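Local coordinates for protein apoptosis regulator CED-9 (Caenorhabditis elegans, PDB 1OHU) that restrains programmed cell death by sequestering the cell-death activator CED-4, until binding of EGL-1 inhibits it and sets CED-4 free, at residues R10-H23 with P36-R50. The protein carries 3 engineered substitutions. Numbering follows the deposited sequence.
Engineered in segment 36-50: Ser40 (natural residue Cys).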
loop_
_atom_site.group_PDB
_atom_site.type_symbol
_atom_site.label_atom_id
_atom_site.label_comp_id
_atom_site.label_asym_id
_atom_site.label_seq_id
_atom_site.Cartn_x
_atom_site.Cartn_y
_atom_site.Cartn_z
ATOM N N ARG A 10 -8.345 -5.725 14.330
ATOM C CA ARG A 10 -9.200 -5.097 13.326
ATOM C C ARG A 10 -8.386 -4.258 12.341
ATOM O O ARG A 10 -8.779 -4.091 11.186
ATOM C CB ARG A 10 -10.236 -4.205 14.022
ATOM C CG ARG A 10 -11.394 -3.768 13.143
ATOM C CD ARG A 10 -12.356 -2.865 13.908
ATOM N NE ARG A 10 -11.748 -1.578 14.244
ATOM C CZ ARG A 10 -11.579 -0.586 13.377
ATOM N NH1 ARG A 10 -11.984 -0.729 12.123
ATOM N NH2 ARG A 10 -10.994 0.543 13.755
ATOM N N LEU A 11 -7.251 -3.739 12.803
ATOM C CA LEU A 11 -6.401 -2.903 11.969
ATOM C C LEU A 11 -5.062 -3.529 11.581
ATOM O O LEU A 11 -4.127 -2.812 11.221
ATOM C CB LEU A 11 -6.144 -1.564 12.670
ATOM C CG LEU A 11 -7.388 -0.747 13.023
ATOM C CD1 LEU A 11 -6.975 0.537 13.729
ATOM C CD2 LEU A 11 -8.174 -0.434 11.760
ATOM N N ASP A 12 -4.956 -4.854 11.653
ATOM C CA ASP A 12 -3.697 -5.495 11.284
ATOM C C ASP A 12 -3.285 -4.972 9.920
ATOM O O ASP A 12 -4.121 -4.798 9.035
ATOM C CB ASP A 12 -3.839 -7.019 11.222
ATOM C CG ASP A 12 -3.997 -7.643 12.592
ATOM O OD1 ASP A 12 -3.256 -7.243 13.516
ATOM O OD2 ASP A 12 -4.854 -8.538 12.745
ATOM N N ILE A 13 -1.995 -4.711 9.763
ATOM C CA ILE A 13 -1.480 -4.202 8.510
ATOM C C ILE A 13 -1.873 -5.071 7.313
ATOM O O ILE A 13 -2.182 -4.548 6.249
ATOM C CB ILE A 13 0.064 -4.032 8.591
ATOM C CG1 ILE A 13 0.403 -2.540 8.610
ATOM C CG2 ILE A 13 0.765 -4.746 7.446
ATOM C CD1 ILE A 13 -0.209 -1.735 7.478
ATOM N N GLU A 14 -1.880 -6.390 7.486
ATOM C CA GLU A 14 -2.242 -7.281 6.387
ATOM C C GLU A 14 -3.577 -6.920 5.773
ATOM O O GLU A 14 -3.756 -7.020 4.554
ATOM C CB GLU A 14 -2.293 -8.739 6.847
ATOM C CG GLU A 14 -0.930 -9.329 7.124
ATOM C CD GLU A 14 -0.313 -8.794 8.396
ATOM O OE1 GLU A 14 0.911 -8.965 8.571
ATOM O OE2 GLU A 14 -1.054 -8.215 9.223
ATOM N N GLY A 15 -4.516 -6.512 6.621
ATOM C CA GLY A 15 -5.836 -6.149 6.143
ATOM C C GLY A 15 -5.802 -5.008 5.148
ATOM O O GLY A 15 -6.524 -5.029 4.154
ATOM N N PHE A 16 -4.968 -4.006 5.409
ATOM C CA PHE A 16 -4.869 -2.868 4.497
ATOM C C PHE A 16 -4.191 -3.281 3.195
ATOM O O PHE A 16 -4.639 -2.920 2.102
ATOM C CB PHE A 16 -4.061 -1.725 5.128
ATOM C CG PHE A 16 -4.740 -1.063 6.295
ATOM C CD1 PHE A 16 -4.770 -1.679 7.543
ATOM C CD2 PHE A 16 -5.348 0.182 6.145
ATOM C CE1 PHE A 16 -5.397 -1.065 8.626
ATOM C CE2 PHE A 16 -5.977 0.806 7.220
ATOM C CZ PHE A 16 -6.002 0.181 8.464
ATOM N N VAL A 17 -3.105 -4.038 3.313
ATOM C CA VAL A 17 -2.363 -4.469 2.135
ATOM C C VAL A 17 -3.232 -5.339 1.231
ATOM O O VAL A 17 -3.292 -5.115 0.025
ATOM C CB VAL A 17 -1.090 -5.236 2.528
ATOM C CG1 VAL A 17 -0.262 -5.523 1.285
ATOM C CG2 VAL A 17 -0.278 -4.428 3.531
ATOM N N VAL A 18 -3.909 -6.325 1.810
ATOM C CA VAL A 18 -4.779 -7.202 1.040
ATOM C C VAL A 18 -5.926 -6.446 0.390
ATOM O O VAL A 18 -6.191 -6.609 -0.801
ATOM C CB VAL A 18 -5.399 -8.306 1.911
ATOM C CG1 VAL A 18 -6.473 -9.053 1.121
ATOM C CG2 VAL A 18 -4.325 -9.264 2.357
ATOM N N ASP A 19 -6.616 -5.624 1.176
ATOM C CA ASP A 19 -7.739 -4.872 0.645
ATOM C C ASP A 19 -7.317 -3.900 -0.434
ATOM O O ASP A 19 -8.055 -3.678 -1.395
ATOM C CB ASP A 19 -8.455 -4.105 1.757
ATOM C CG ASP A 19 -9.669 -3.353 1.241
ATOM O OD1 ASP A 19 -9.534 -2.165 0.876
ATOM O OD2 ASP A 19 -10.756 -3.964 1.176
ATOM N N TYR A 20 -6.141 -3.301 -0.280
ATOM C CA TYR A 20 -5.701 -2.345 -1.282
ATOM C C TYR A 20 -5.242 -3.067 -2.552
ATOM O O TYR A 20 -5.568 -2.645 -3.665
ATOM C CB TYR A 20 -4.575 -1.456 -0.756
ATOM C CG TYR A 20 -4.278 -0.332 -1.728
ATOM C CD1 TYR A 20 -5.142 0.754 -1.844
ATOM C CD2 TYR A 20 -3.197 -0.408 -2.603
ATOM C CE1 TYR A 20 -4.945 1.735 -2.814
ATOM C CE2 TYR A 20 -2.989 0.565 -3.577
ATOM C CZ TYR A 20 -3.873 1.633 -3.678
ATOM O OH TYR A 20 -3.710 2.572 -4.665
ATOM N N PHE A 21 -4.491 -4.151 -2.384
ATOM C CA PHE A 21 -4.020 -4.928 -3.526
ATOM C C PHE A 21 -5.237 -5.387 -4.329
ATOM O O PHE A 21 -5.308 -5.190 -5.538
ATOM C CB PHE A 21 -3.214 -6.144 -3.044
ATOM C CG PHE A 21 -1.739 -5.863 -2.805
ATOM C CD1 PHE A 21 -1.320 -4.672 -2.217
ATOM C CD2 PHE A 21 -0.773 -6.824 -3.126
ATOM C CE1 PHE A 21 0.036 -4.438 -1.950
ATOM C CE2 PHE A 21 0.580 -6.602 -2.864
ATOM C CZ PHE A 21 0.985 -5.403 -2.273
ATOM N N THR A 22 -6.202 -5.987 -3.645
ATOM C CA THR A 22 -7.417 -6.465 -4.297
ATOM C C THR A 22 -8.116 -5.350 -5.087
ATOM O O THR A 22 -8.511 -5.542 -6.237
ATOM C CB THR A 22 -8.389 -7.028 -3.253
ATOM O OG1 THR A 22 -7.748 -8.090 -2.539
ATOM C CG2 THR A 22 -9.639 -7.552 -3.914
ATOM N N HIS A 23 -8.252 -4.187 -4.461
ATOM C CA HIS A 23 -8.904 -3.040 -5.078
ATOM C C HIS A 23 -8.128 -2.479 -6.267
ATOM O O HIS A 23 -8.708 -2.184 -7.314
ATOM C CB HIS A 23 -9.107 -1.942 -4.036
ATOM C CG HIS A 23 -9.531 -0.633 -4.619
ATOM N ND1 HIS A 23 -10.784 -0.428 -5.158
ATOM C CD2 HIS A 23 -8.851 0.525 -4.792
ATOM C CE1 HIS A 23 -10.857 0.801 -5.637
ATOM N NE2 HIS A 23 -9.697 1.400 -5.429
ATOM N N PRO A 36 -5.652 -13.229 0.201
ATOM C CA PRO A 36 -5.983 -13.844 1.495
ATOM C C PRO A 36 -7.279 -13.255 2.067
ATOM O O PRO A 36 -7.680 -12.155 1.704
ATOM C CB PRO A 36 -4.758 -13.541 2.364
ATOM C CG PRO A 36 -4.136 -12.358 1.723
ATOM C CD PRO A 36 -4.326 -12.591 0.249
ATOM N N GLY A 37 -7.937 -13.997 2.947
ATOM C CA GLY A 37 -9.173 -13.512 3.525
ATOM C C GLY A 37 -8.998 -12.293 4.408
ATOM O O GLY A 37 -7.889 -11.964 4.832
ATOM N N LEU A 38 -10.105 -11.613 4.681
ATOM C CA LEU A 38 -10.105 -10.431 5.536
ATOM C C LEU A 38 -10.980 -10.808 6.731
ATOM O O LEU A 38 -12.194 -10.628 6.707
ATOM C CB LEU A 38 -10.702 -9.243 4.775
ATOM C CG LEU A 38 -9.928 -7.923 4.692
ATOM C CD1 LEU A 38 -8.473 -8.169 4.350
ATOM C CD2 LEU A 38 -10.579 -7.031 3.644
ATOM N N PRO A 39 -10.364 -11.340 7.796
ATOM C CA PRO A 39 -11.062 -11.764 9.021
ATOM C C PRO A 39 -12.220 -10.888 9.515
ATOM O O PRO A 39 -13.275 -11.403 9.869
ATOM C CB PRO A 39 -9.931 -11.872 10.044
ATOM C CG PRO A 39 -8.841 -10.987 9.474
ATOM C CD PRO A 39 -8.909 -11.311 8.021
ATOM N N SER A 40 -12.029 -9.576 9.543
ATOM C CA SER A 40 -13.083 -8.690 9.997
ATOM C C SER A 40 -13.800 -8.026 8.832
ATOM O O SER A 40 -14.697 -7.207 9.030
ATOM C CB SER A 40 -12.500 -7.632 10.939
ATOM O OG SER A 40 -11.830 -8.227 12.037
ATOM N N GLY A 41 -13.404 -8.393 7.618
ATOM C CA GLY A 41 -14.008 -7.807 6.440
ATOM C C GLY A 41 -13.476 -6.403 6.230
ATOM O O GLY A 41 -12.618 -5.934 6.987
ATOM N N VAL A 42 -13.978 -5.726 5.204
ATOM C CA VAL A 42 -13.536 -4.370 4.912
ATOM C C VAL A 42 -13.780 -3.420 6.078
ATOM O O VAL A 42 -14.873 -3.370 6.641
ATOM C CB VAL A 42 -14.245 -3.806 3.664
ATOM C CG1 VAL A 42 -13.789 -2.379 3.412
ATOM C CG2 VAL A 42 -13.951 -4.677 2.453
ATOM N N GLN A 43 -12.739 -2.676 6.438
ATOM C CA GLN A 43 -12.817 -1.707 7.516
ATOM C C GLN A 43 -12.858 -0.313 6.911
ATOM O O GLN A 43 -12.308 -0.081 5.833
ATOM C CB GLN A 43 -11.596 -1.828 8.439
ATOM C CG GLN A 43 -11.459 -3.178 9.121
ATOM C CD GLN A 43 -12.707 -3.555 9.890
ATOM O OE1 GLN A 43 -13.134 -2.830 10.786
ATOM N NE2 GLN A 43 -13.303 -4.687 9.541
ATOM N N PRO A 44 -13.516 0.637 7.592
ATOM C CA PRO A 44 -13.575 1.995 7.045
ATOM C C PRO A 44 -12.177 2.571 6.815
ATOM O O PRO A 44 -11.980 3.399 5.926
ATOM C CB PRO A 44 -14.386 2.763 8.101
ATOM C CG PRO A 44 -14.187 1.961 9.360
ATOM C CD PRO A 44 -14.254 0.545 8.864
ATOM N N GLU A 45 -11.207 2.123 7.610
ATOM C CA GLU A 45 -9.835 2.587 7.453
ATOM C C GLU A 45 -9.253 2.046 6.149
ATOM O O GLU A 45 -8.311 2.622 5.600
ATOM C CB GLU A 45 -8.956 2.140 8.624
ATOM C CG GLU A 45 -9.245 2.833 9.950
ATOM C CD GLU A 45 -10.455 2.262 10.671
ATOM O OE1 GLU A 45 -10.759 2.743 11.783
ATOM O OE2 GLU A 45 -11.099 1.334 10.133
ATOM N N HIS A 46 -9.809 0.935 5.667
ATOM C CA HIS A 46 -9.365 0.334 4.411
ATOM C C HIS A 46 -9.865 1.228 3.282
ATOM O O HIS A 46 -9.124 1.578 2.364
ATOM C CB HIS A 46 -9.974 -1.061 4.199
ATOM C CG HIS A 46 -9.512 -2.097 5.175
ATOM N ND1 HIS A 46 -8.322 -2.003 5.860
ATOM C CD2 HIS A 46 -10.055 -3.288 5.525
ATOM C CE1 HIS A 46 -8.147 -3.093 6.588
ATOM N NE2 HIS A 46 -9.184 -3.887 6.401
ATOM N N GLU A 47 -11.144 1.580 3.365
ATOM C CA GLU A 47 -11.781 2.421 2.365
ATOM C C GLU A 47 -11.138 3.797 2.282
ATOM O O GLU A 47 -11.208 4.461 1.246
ATOM C CB GLU A 47 -13.278 2.522 2.659
ATOM C CG GLU A 47 -14.066 1.357 2.072
ATOM C CD GLU A 47 -15.409 1.134 2.743
ATOM O OE1 GLU A 47 -16.162 2.114 2.934
ATOM O OE2 GLU A 47 -15.717 -0.033 3.071
HETATM N N MSE A 48 -10.497 4.217 3.368
HETATM C CA MSE A 48 -9.815 5.504 3.382
HETATM C C MSE A 48 -8.434 5.310 2.776
HETATM O O MSE A 48 -7.842 6.250 2.248
HETATM C CB MSE A 48 -9.686 6.037 4.811
HETATM C CG MSE A 48 -8.914 7.357 4.940
HETATM SE SE MSE A 48 -9.650 8.875 3.949
HETATM C CE MSE A 48 -11.446 8.238 3.608
HETATM N N MSE A 49 -7.924 4.082 2.858
HETATM C CA MSE A 49 -6.611 3.768 2.303
HETATM C C MSE A 49 -6.711 3.618 0.791
HETATM O O MSE A 49 -5.727 3.816 0.076
HETATM C CB MSE A 49 -6.054 2.480 2.919
HETATM C CG MSE A 49 -4.679 2.072 2.398
HETATM SE SE MSE A 49 -3.301 3.393 2.688
HETATM C CE MSE A 49 -2.954 3.079 4.560
ATOM N N ARG A 50 -7.902 3.274 0.305
ATOM C CA ARG A 50 -8.120 3.119 -1.129
ATOM C C ARG A 50 -8.036 4.472 -1.806
ATOM O O ARG A 50 -7.466 4.599 -2.888
ATOM C CB ARG A 50 -9.491 2.513 -1.420
ATOM C CG ARG A 50 -9.684 1.093 -0.925
ATOM C CD ARG A 50 -11.075 0.580 -1.295
ATOM N NE ARG A 50 -11.369 -0.704 -0.678
ATOM C CZ ARG A 50 -12.493 -1.387 -0.869
ATOM N NH1 ARG A 50 -13.435 -0.904 -1.663
ATOM N NH2 ARG A 50 -12.671 -2.557 -0.270
#
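Helix 13-23 and helix 44-50 run at 49° to each other with their axes 9.4 Å apart, Phe16 lying opposite His46 and Tyr20 opposite Arg50. The first helix belongs to the predicted BH4 motif of this Bcl-2 fold, and residues 36-43 fold back along it before the second helix begins. Leu38 CD1 rests against Gly15 O and Val18 CG1. Between the helices, His46 turns its edge onto the face of Phe16, a T-shaped pair with planes at 89° and centroids 4.6 Å apart. Gly15 O and Asp19 CB cover one face of the imidazole, whose CE1 comes within 3.4 Å of Gly15 C, a close approach to a residue that has no side chain. Buried His46 ND1, over the centre of the Phe16 ring, has no polar partner. Trp154 stacks on Phe16, joining the pair to helix 154-172.

Two salt bridges flank this pair, one at Arg10 and one at Asp19. Arg10, bent at its third torsion (chi3 67°), meets Glu45 end-on: NH2 bonds OE1 at 3.0 Å and NH1 bonds OE2, both from above the carboxylate plane. NH1 also reaches an in-plane lone pair of Gln43 OE1 at 2.7 Å, tying the N-cap residue to the same guanidinium. A leucine in place of Arg10 would probably leave the Glu45 carboxylate without its countercharge and the Gln43 amide freer to turn. On the Asp19 side, the extended Arg50 chain lays CD over the face of His23, a CH-pi contact, and grips Asp19 side-on: NE to OD1 and NH2 to OD2, each 2.8 Å and each on a syn lone pair.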